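Local structure of phenazine biosynthesis protein PhzF family (Enterococcus faecalis, 1S7J) at residues L133-Y138 against A157-D162; S188-P193 against A225-P230. The protein belongs to the PhzF family, which shares its fold with diaminopimelate epimerase, and is probably an isomerase whose substrate is not established. All blocks are in the same frame, centred on the assembly; numbering follows the deposited sequence.

Interaction 1: L133-Y138 against A157-D162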
ATOM      1  N   LEU A 133      -2.276 -21.768   0.489  1.00 68.63           N
ATOM      2  CA  LEU A 133      -3.447 -20.933   0.179  1.00 68.40           C
ATOM      3  C   LEU A 133      -4.740 -21.633   0.525  1.00 69.55           C
ATOM      4  O   LEU A 133      -5.720 -20.989   0.918  1.00 70.72           O
ATOM      5  CB  LEU A 133      -3.465 -20.592  -1.307  1.00 63.14           C
ATOM      6  CG  LEU A 133      -3.018 -19.209  -1.759  1.00 57.29           C
ATOM      7  CD1 LEU A 133      -1.734 -18.775  -1.055  1.00 56.46           C
ATOM      8  CD2 LEU A 133      -2.838 -19.239  -3.257  1.00 54.77           C
ATOM      9  N   GLY A 134      -4.756 -22.946   0.325  1.00 69.33           N
ATOM     10  CA  GLY A 134      -5.940 -23.723   0.592  1.00 68.43           C
ATOM     11  C   GLY A 134      -6.934 -23.585  -0.546  1.00 67.26           C
ATOM     12  O   GLY A 134      -8.153 -23.588  -0.325  1.00 69.83           O
ATOM     13  N   THR A 135      -6.426 -23.465  -1.768  1.00 64.75           N
ATOM     14  CA  THR A 135      -7.287 -23.333  -2.938  1.00 64.11           C
ATOM     15  C   THR A 135      -6.501 -23.596  -4.214  1.00 62.37           C
ATOM     16  O   THR A 135      -5.274 -23.776  -4.173  1.00 60.96           O
ATOM     17  CB  THR A 135      -7.925 -21.914  -3.005  1.00 65.86           C
ATOM     18  OG1 THR A 135      -8.992 -21.902  -3.962  1.00 64.13           O
ATOM     19  CG2 THR A 135      -6.866 -20.866  -3.388  1.00 65.12           C
ATOM     20  N   LYS A 136      -7.201 -23.658  -5.341  1.00 62.93           N
ATOM     21  CA  LYS A 136      -6.573 -23.891  -6.626  1.00 65.70           C
ATOM     22  C   LYS A 136      -6.014 -22.608  -7.248  1.00 66.20           C
ATOM     23  O   LYS A 136      -6.706 -21.594  -7.362  1.00 66.64           O
ATOM     24  CB  LYS A 136      -7.551 -24.534  -7.610  1.00 68.07           C
ATOM     25  CG  LYS A 136      -6.916 -24.858  -8.966  1.00 72.12           C
ATOM     26  CD  LYS A 136      -7.949 -25.244 -10.008  1.00 75.37           C
ATOM     27  CE  LYS A 136      -7.283 -25.546 -11.347  1.00 79.04           C
ATOM     28  NZ  LYS A 136      -8.279 -25.881 -12.407  1.00 81.31           N
ATOM     29  N   ILE A 137      -4.746 -22.683  -7.654  1.00 65.49           N
ATOM     30  CA  ILE A 137      -4.041 -21.580  -8.295  1.00 62.50           C
ATOM     31  C   ILE A 137      -4.053 -21.857  -9.805  1.00 61.04           C
ATOM     32  O   ILE A 137      -3.418 -22.807 -10.271  1.00 59.11           O
ATOM     33  CB  ILE A 137      -2.577 -21.512  -7.800  1.00 61.55           C
ATOM     34  CG1 ILE A 137      -2.548 -21.181  -6.305  1.00 61.46           C
ATOM     35  CG2 ILE A 137      -1.782 -20.497  -8.615  1.00 62.34           C
ATOM     36  CD1 ILE A 137      -1.168 -21.228  -5.690  1.00 61.59           C
ATOM     37  N   TYR A 138      -4.813 -21.059 -10.541  1.00 59.99           N
ATOM     38  CA  TYR A 138      -4.928 -21.211 -11.993  1.00 60.04           C
ATOM     39  C   TYR A 138      -3.674 -20.771 -12.768  1.00 60.03           C
ATOM     40  O   TYR A 138      -3.316 -21.382 -13.782  1.00 59.23           O
ATOM     41  CB  TYR A 138      -6.144 -20.440 -12.503  1.00 60.41           C
ATOM     42  CG  TYR A 138      -7.460 -21.010 -12.045  1.00 65.24           C
ATOM     43  CD1 TYR A 138      -7.708 -21.260 -10.683  1.00 65.35           C
ATOM     44  CD2 TYR A 138      -8.464 -21.318 -12.962  1.00 64.65           C
ATOM     45  CE1 TYR A 138      -8.924 -21.808 -10.256  1.00 65.64           C
ATOM     46  CE2 TYR A 138      -9.686 -21.866 -12.546  1.00 65.14           C
ATOM     47  CZ  TYR A 138      -9.908 -22.107 -11.194  1.00 64.52           C
ATOM     48  OH  TYR A 138     -11.103 -22.657 -10.796  1.00 63.73           O
ATOM     49  N   ALA A 157     -11.578 -13.548  -1.496  1.00 42.05           N
ATOM     50  CA  ALA A 157     -12.079 -12.999  -0.260  1.00 42.41           C
ATOM     51  C   ALA A 157     -12.141 -14.046   0.854  1.00 44.63           C
ATOM     52  O   ALA A 157     -11.670 -13.814   1.965  1.00 44.95           O
ATOM     53  CB  ALA A 157     -13.454 -12.404  -0.487  1.00 38.72           C
ATOM     54  N   LYS A 158     -12.700 -15.212   0.519  1.00 48.33           N
ATOM     55  CA  LYS A 158     -12.883 -16.301   1.472  1.00 49.57           C
ATOM     56  C   LYS A 158     -11.668 -17.055   2.030  1.00 49.87           C
ATOM     57  O   LYS A 158     -11.710 -17.524   3.171  1.00 47.57           O
ATOM     58  CB  LYS A 158     -13.900 -17.316   0.920  1.00 53.23           C
ATOM     59  CG  LYS A 158     -15.367 -16.838   0.951  1.00 60.03           C
ATOM     60  CD  LYS A 158     -16.372 -17.939   1.304  1.00 65.00           C
ATOM     61  CE  LYS A 158     -17.679 -17.334   1.834  1.00 68.35           C
ATOM     62  NZ  LYS A 158     -18.334 -16.383   0.889  1.00 69.33           N
ATOM     63  N   ILE A 159     -10.596 -17.173   1.249  1.00 52.66           N
ATOM     64  CA  ILE A 159      -9.417 -17.916   1.713  1.00 54.52           C
ATOM     65  C   ILE A 159      -8.768 -17.471   3.014  1.00 55.91           C
ATOM     66  O   ILE A 159      -8.765 -16.285   3.367  1.00 57.89           O
ATOM     67  CB  ILE A 159      -8.298 -18.010   0.632  1.00 57.50           C
ATOM     68  CG1 ILE A 159      -7.742 -16.618   0.300  1.00 59.79           C
ATOM     69  CG2 ILE A 159      -8.815 -18.731  -0.596  1.00 59.89           C
ATOM     70  CD1 ILE A 159      -6.367 -16.647  -0.360  1.00 54.93           C
ATOM     71  N   THR A 160      -8.212 -18.443   3.711  1.00 58.90           N
ATOM     72  CA  THR A 160      -7.512 -18.216   4.955  1.00 61.05           C
ATOM     73  C   THR A 160      -6.257 -19.092   4.873  1.00 64.02           C
ATOM     74  O   THR A 160      -6.285 -20.299   5.139  1.00 64.59           O
ATOM     75  CB  THR A 160      -8.410 -18.534   6.199  1.00 61.24           C
ATOM     76  OG1 THR A 160      -7.657 -18.371   7.407  1.00 63.16           O
ATOM     77  CG2 THR A 160      -8.988 -19.933   6.122  1.00 60.74           C
ATOM     78  N   PRO A 161      -5.165 -18.502   4.353  1.00 65.00           N
ATOM     79  CA  PRO A 161      -3.869 -19.143   4.171  1.00 65.31           C
ATOM     80  C   PRO A 161      -3.147 -19.563   5.436  1.00 66.28           C
ATOM     81  O   PRO A 161      -3.351 -19.002   6.512  1.00 66.54           O
ATOM     82  CB  PRO A 161      -3.069 -18.070   3.431  1.00 64.43           C
ATOM     83  CG  PRO A 161      -4.117 -17.287   2.720  1.00 64.14           C
ATOM     84  CD  PRO A 161      -5.155 -17.151   3.782  1.00 63.58           C
ATOM     85  N   ASP A 162      -2.291 -20.565   5.282  1.00 67.63           N
ATOM     86  CA  ASP A 162      -1.470 -21.080   6.350  1.00 69.24           C
ATOM     87  C   ASP A 162      -0.257 -20.164   6.259  1.00 68.49           C
ATOM     88  O   ASP A 162       0.670 -20.430   5.495  1.00 68.41           O
ATOM     89  CB  ASP A 162      -1.076 -22.531   6.028  1.00 71.39           C
ATOM     90  CG  ASP A 162      -0.235 -23.185   7.120  1.00 74.15           C
ATOM     91  OD1 ASP A 162      -0.361 -24.412   7.289  1.00 76.26           O
ATOM     92  OD2 ASP A 162       0.564 -22.491   7.786  1.00 74.36           O
TER
HETATM   93  O   HOH W   1      -7.588 -21.567   3.233  1.00 67.66           O

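Interaction 2: S188-P193 against A225-P230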
ATOM      1  N   SER A 188      -7.769  -8.232  -5.164  1.00 37.49           N
ATOM      2  CA  SER A 188      -6.538  -8.827  -4.689  1.00 36.41           C
ATOM      3  C   SER A 188      -6.480  -8.852  -3.179  1.00 36.27           C
ATOM      4  O   SER A 188      -7.402  -8.398  -2.502  1.00 36.53           O
ATOM      5  CB  SER A 188      -5.329  -8.057  -5.234  1.00 36.84           C
ATOM      6  OG  SER A 188      -5.294  -6.722  -4.745  1.00 33.88           O
ATOM      7  N   ARG A 189      -5.421  -9.465  -2.660  1.00 37.40           N
ATOM      8  CA  ARG A 189      -5.117  -9.563  -1.226  1.00 35.80           C
ATOM      9  C   ARG A 189      -3.621  -9.807  -1.203  1.00 34.89           C
ATOM     10  O   ARG A 189      -3.105 -10.541  -2.041  1.00 33.41           O
ATOM     11  CB  ARG A 189      -5.863 -10.727  -0.557  1.00 33.26           C
ATOM     12  CG  ARG A 189      -7.332 -10.470  -0.323  1.00 34.80           C
ATOM     13  CD  ARG A 189      -7.996 -11.641   0.347  1.00 34.15           C
ATOM     14  NE  ARG A 189      -7.470 -11.887   1.691  1.00 32.26           N
ATOM     15  CZ  ARG A 189      -7.956 -12.802   2.533  1.00 30.10           C
ATOM     16  NH1 ARG A 189      -7.415 -12.948   3.727  1.00 18.26           N
ATOM     17  NH2 ARG A 189      -8.969 -13.574   2.168  1.00 29.70           N
ATOM     18  N   THR A 190      -2.915  -9.174  -0.284  1.00 35.00           N
ATOM     19  CA  THR A 190      -1.476  -9.344  -0.228  1.00 32.81           C
ATOM     20  C   THR A 190      -0.975  -9.809   1.134  1.00 34.48           C
ATOM     21  O   THR A 190      -1.318  -9.231   2.170  1.00 35.21           O
ATOM     22  CB  THR A 190      -0.733  -8.035  -0.684  1.00 32.72           C
ATOM     23  OG1 THR A 190      -0.956  -6.980   0.260  1.00 32.66           O
ATOM     24  CG2 THR A 190      -1.241  -7.597  -2.058  1.00 26.48           C
ATOM     25  N   PHE A 191      -0.197 -10.900   1.130  1.00 37.39           N
ATOM     26  CA  PHE A 191       0.346 -11.470   2.363  1.00 39.14           C
ATOM     27  C   PHE A 191       1.858 -11.312   2.417  1.00 38.77           C
ATOM     28  O   PHE A 191       2.544 -11.567   1.441  1.00 39.17           O
ATOM     29  CB  PHE A 191      -0.009 -12.964   2.462  1.00 41.09           C
ATOM     30  CG  PHE A 191      -1.419 -13.290   2.026  1.00 41.46           C
ATOM     31  CD1 PHE A 191      -2.515 -12.787   2.718  1.00 42.15           C
ATOM     32  CD2 PHE A 191      -1.640 -14.085   0.903  1.00 42.03           C
ATOM     33  CE1 PHE A 191      -3.821 -13.066   2.291  1.00 42.82           C
ATOM     34  CE2 PHE A 191      -2.935 -14.368   0.472  1.00 42.33           C
ATOM     35  CZ  PHE A 191      -4.028 -13.856   1.170  1.00 46.33           C
ATOM     36  N   PHE A 192       2.371 -10.912   3.571  1.00 43.63           N
ATOM     37  CA  PHE A 192       3.809 -10.731   3.748  1.00 44.42           C
ATOM     38  C   PHE A 192       4.304 -11.333   5.074  1.00 46.83           C
ATOM     39  O   PHE A 192       4.879 -10.632   5.907  1.00 47.17           O
ATOM     40  CB  PHE A 192       4.167  -9.237   3.700  1.00 41.42           C
ATOM     41  CG  PHE A 192       3.841  -8.585   2.393  1.00 42.27           C
ATOM     42  CD1 PHE A 192       2.624  -7.928   2.207  1.00 42.53           C
ATOM     43  CD2 PHE A 192       4.747  -8.633   1.328  1.00 38.66           C
ATOM     44  CE1 PHE A 192       2.313  -7.335   0.979  1.00 45.32           C
ATOM     45  CE2 PHE A 192       4.443  -8.046   0.103  1.00 40.60           C
ATOM     46  CZ  PHE A 192       3.228  -7.396  -0.074  1.00 45.53           C
ATOM     47  N   PRO A 193       4.100 -12.663   5.272  1.00 51.28           N
ATOM     48  CA  PRO A 193       4.541 -13.313   6.516  1.00 53.14           C
ATOM     49  C   PRO A 193       6.053 -13.290   6.701  1.00 54.31           C
ATOM     50  O   PRO A 193       6.546 -13.337   7.833  1.00 55.80           O
ATOM     51  CB  PRO A 193       4.002 -14.728   6.362  1.00 51.09           C
ATOM     52  CG  PRO A 193       4.044 -14.940   4.891  1.00 52.21           C
ATOM     53  CD  PRO A 193       3.501 -13.642   4.358  1.00 51.75           C
ATOM     54  N   ALA A 225     -10.215  -1.412  -9.207  1.00 35.90           N
ATOM     55  CA  ALA A 225      -9.744  -2.511  -8.379  1.00 31.39           C
ATOM     56  C   ALA A 225     -10.212  -2.418  -6.932  1.00 35.05           C
ATOM     57  O   ALA A 225     -10.638  -1.355  -6.469  1.00 36.57           O
ATOM     58  CB  ALA A 225      -8.238  -2.580  -8.425  1.00 30.14           C
ATOM     59  N   TYR A 226     -10.129  -3.521  -6.216  1.00 39.13           N
ATOM     60  CA  TYR A 226     -10.524  -3.549  -4.831  1.00 39.81           C
ATOM     61  C   TYR A 226      -9.766  -4.622  -4.114  1.00 38.04           C
ATOM     62  O   TYR A 226      -9.945  -5.802  -4.401  1.00 40.29           O
ATOM     63  CB  TYR A 226     -12.038  -3.816  -4.704  1.00 43.32           C
ATOM     64  CG  TYR A 226     -12.617  -3.379  -3.380  1.00 46.90           C
ATOM     65  CD1 TYR A 226     -13.415  -2.242  -3.291  1.00 47.79           C
ATOM     66  CD2 TYR A 226     -12.325  -4.078  -2.201  1.00 49.80           C
ATOM     67  CE1 TYR A 226     -13.917  -1.802  -2.064  1.00 54.61           C
ATOM     68  CE2 TYR A 226     -12.818  -3.653  -0.966  1.00 52.56           C
ATOM     69  CZ  TYR A 226     -13.610  -2.515  -0.899  1.00 56.79           C
ATOM     70  OH  TYR A 226     -14.108  -2.077   0.322  1.00 58.58           O
ATOM     71  N   GLN A 227      -8.882  -4.229  -3.202  1.00 36.76           N
ATOM     72  CA  GLN A 227      -8.129  -5.192  -2.428  1.00 35.23           C
ATOM     73  C   GLN A 227      -9.081  -5.665  -1.329  1.00 36.77           C
ATOM     74  O   GLN A 227      -9.330  -4.950  -0.354  1.00 38.37           O
ATOM     75  CB  GLN A 227      -6.883  -4.578  -1.844  1.00 32.49           C
ATOM     76  CG  GLN A 227      -5.888  -5.618  -1.433  1.00 28.08           C
ATOM     77  CD  GLN A 227      -4.508  -5.095  -1.321  1.00 24.09           C
ATOM     78  OE1 GLN A 227      -3.708  -5.598  -0.555  1.00 28.50           O
ATOM     79  NE2 GLN A 227      -4.195  -4.044  -2.093  1.00 20.15           N
ATOM     80  N   VAL A 228      -9.670  -6.842  -1.552  1.00 39.23           N
ATOM     81  CA  VAL A 228     -10.642  -7.426  -0.651  1.00 38.78           C
ATOM     82  C   VAL A 228     -10.123  -8.090   0.634  1.00 37.22           C
ATOM     83  O   VAL A 228     -10.350  -9.284   0.888  1.00 36.90           O
ATOM     84  CB  VAL A 228     -11.632  -8.363  -1.432  1.00 39.23           C
ATOM     85  CG1 VAL A 228     -10.903  -9.587  -1.979  1.00 36.91           C
ATOM     86  CG2 VAL A 228     -12.829  -8.746  -0.553  1.00 46.05           C
ATOM     87  N   SER A 229      -9.413  -7.322   1.420  1.00 37.82           N
ATOM     88  CA  SER A 229      -8.886  -7.685   2.688  1.00 34.48           C
ATOM     89  C   SER A 229     -10.093  -7.582   3.686  1.00 32.23           C
ATOM     90  O   SER A 229     -11.122  -7.001   3.347  1.00 30.25           O
ATOM     91  CB  SER A 229      -7.656  -6.862   3.073  1.00 35.19           C
ATOM     92  OG  SER A 229      -7.908  -5.490   3.315  1.00 27.73           O
ATOM     93  N   PRO A 230      -9.881  -7.994   4.943  1.00 32.68           N
ATOM     94  CA  PRO A 230     -10.994  -7.737   5.868  1.00 33.28           C
ATOM     95  C   PRO A 230     -11.417  -6.319   5.926  1.00 35.79           C
ATOM     96  O   PRO A 230     -12.601  -5.973   5.972  1.00 34.84           O
ATOM     97  CB  PRO A 230     -10.487  -8.320   7.167  1.00 34.63           C
ATOM     98  CG  PRO A 230      -9.563  -9.414   6.723  1.00 26.88           C
ATOM     99  CD  PRO A 230      -8.819  -8.740   5.588  1.00 29.92           C
TER

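Interaction 1: L133-Y138 against A157-D162
Ile-159 and Thr-135 meet branch to branch because of how each is turned about its first torsion. In Ile-159, chi1 of 64° puts CG1 between the backbone N and the carbonyl carbon and leaves CG2 anti to the carbonyl carbon. In Thr-135, OG1 lies anti to the backbone N (chi1 -167°), and the methyl is the branch that faces the isoleucine. The two side chains cross at about a right angle, with Thr-135 CG2 4.0 Å from Ile-159 CG2. A threonine suits this partly exposed place, since one branch is apolar and the other polar. The longer arm of Ile-159 reaches Leu-133 more loosely, Ile-159 CD1 lying 4.4 Å from Leu-133 CG.

No direct hydrogen bond joins the segments; a water does so instead. It donates to Leu-133 O at 3.0 Å and to Thr-160 O at 2.6 Å, tying two carbonyls that could not bond to each other. Gly-134, with positive phi, is the C-prime residue of the Schellman motif that ends helix 127-133, a conformation that glycine adopts with little strain.

Asp-162 is the N-cap of the next helix, its OD2 accepting from Ala-165 N. The contact joins the end of helix 127-133 to the linker between helices 153-158 and 163-168, where a backbone hydrogen bond also pairs Asp-162 with Ala-132. Leu-133 and Pro-161 both pack on Leu-166, and Leu-133 touches Phe-148 of strand 146-149.

Interaction 2: S188-P193 against A225-P230
Ser-188 and Gln-227 form the parallel bridge that joins strands 186-192 and 222-227, their CA atoms 4.6 Å apart. Among the backbone contacts, Ser-188 N gives a weak, long hydrogen bond to Tyr-226 O at 3.3 Å. Ser-188 O receives a CA-H...O contact from Gln-227 and lies 2.9 Å from Val-228 N. Beyond Gln-227 the second chain leaves the strand in an inverse gamma turn centred on Val-228, closed by Ser-229 N to Gln-227 O.

The side-chain hydrogen bond is made farther along the first strand, at Thr-190, about 11 Å, side chain to side chain, from Glu-46, the predicted active-site residue. Gln-227 leaves its backbone with CG anti to N (chi1 -161°) and stays extended, a length of chain that carries the amide past Ser-188. Thr-190 OG1 donates to Gln-227 OE1 at 3.2 Å, 20° from the carbonyl plane and with a C=O...donor angle of 155°. OG1 also has a weak hydrogen bond with Asp-200 O. OE1 takes a weak bond from Cys-203 N, which may add some restraint to the amide.

The charged group is that of Arg-189, whose chain bends at chi3: NH1 forms a salt bridge with Glu-199, and NH2 hydrogen-bonds to Val-156 O and Ile-159 O.

Packing fills in around these bonds. Gln-227 CG sits 3.5 Å from Ser-188 OG; serine is small enough to let the longer side chain run past. Arg-189 CD lies 3.4 Å from Val-228 O, while Arg-189 CG meets Val-228 CG1 at 4.0 Å.

In chemical terms, much of the bonding in this buried contact comes from Gln-227 OE1 and from partners beyond the two segments: the amide carries the link on after the second chain turns away, and the buried arginine charge is probably offset by Glu-199.

Interaction 2 is the buried contact, about 10 Å from the chain centre, whereas interaction 1 lies about 21 Å out and is only partly buried. Their chemistry follows: parallel strands joined by a weak backbone bond and a threonine-glutamine bond in the interior, against helix ends and loops held by methyl packing and a shared water nearer the surface. They hold different elements yet adjoin, their centres about 12 Å apart. Arg-189 bridges them, its NH2 3.0 Å from Ile-159 O in a probable hydrogen bond. With Pro-161 CG 3.8 Å from Phe-191 CZ and Ala-157 CB 3.7 Å from Val-228 CG2, the end of helix 153-158 and the loop after it rest against strand 186-192 and the turn at Val-228.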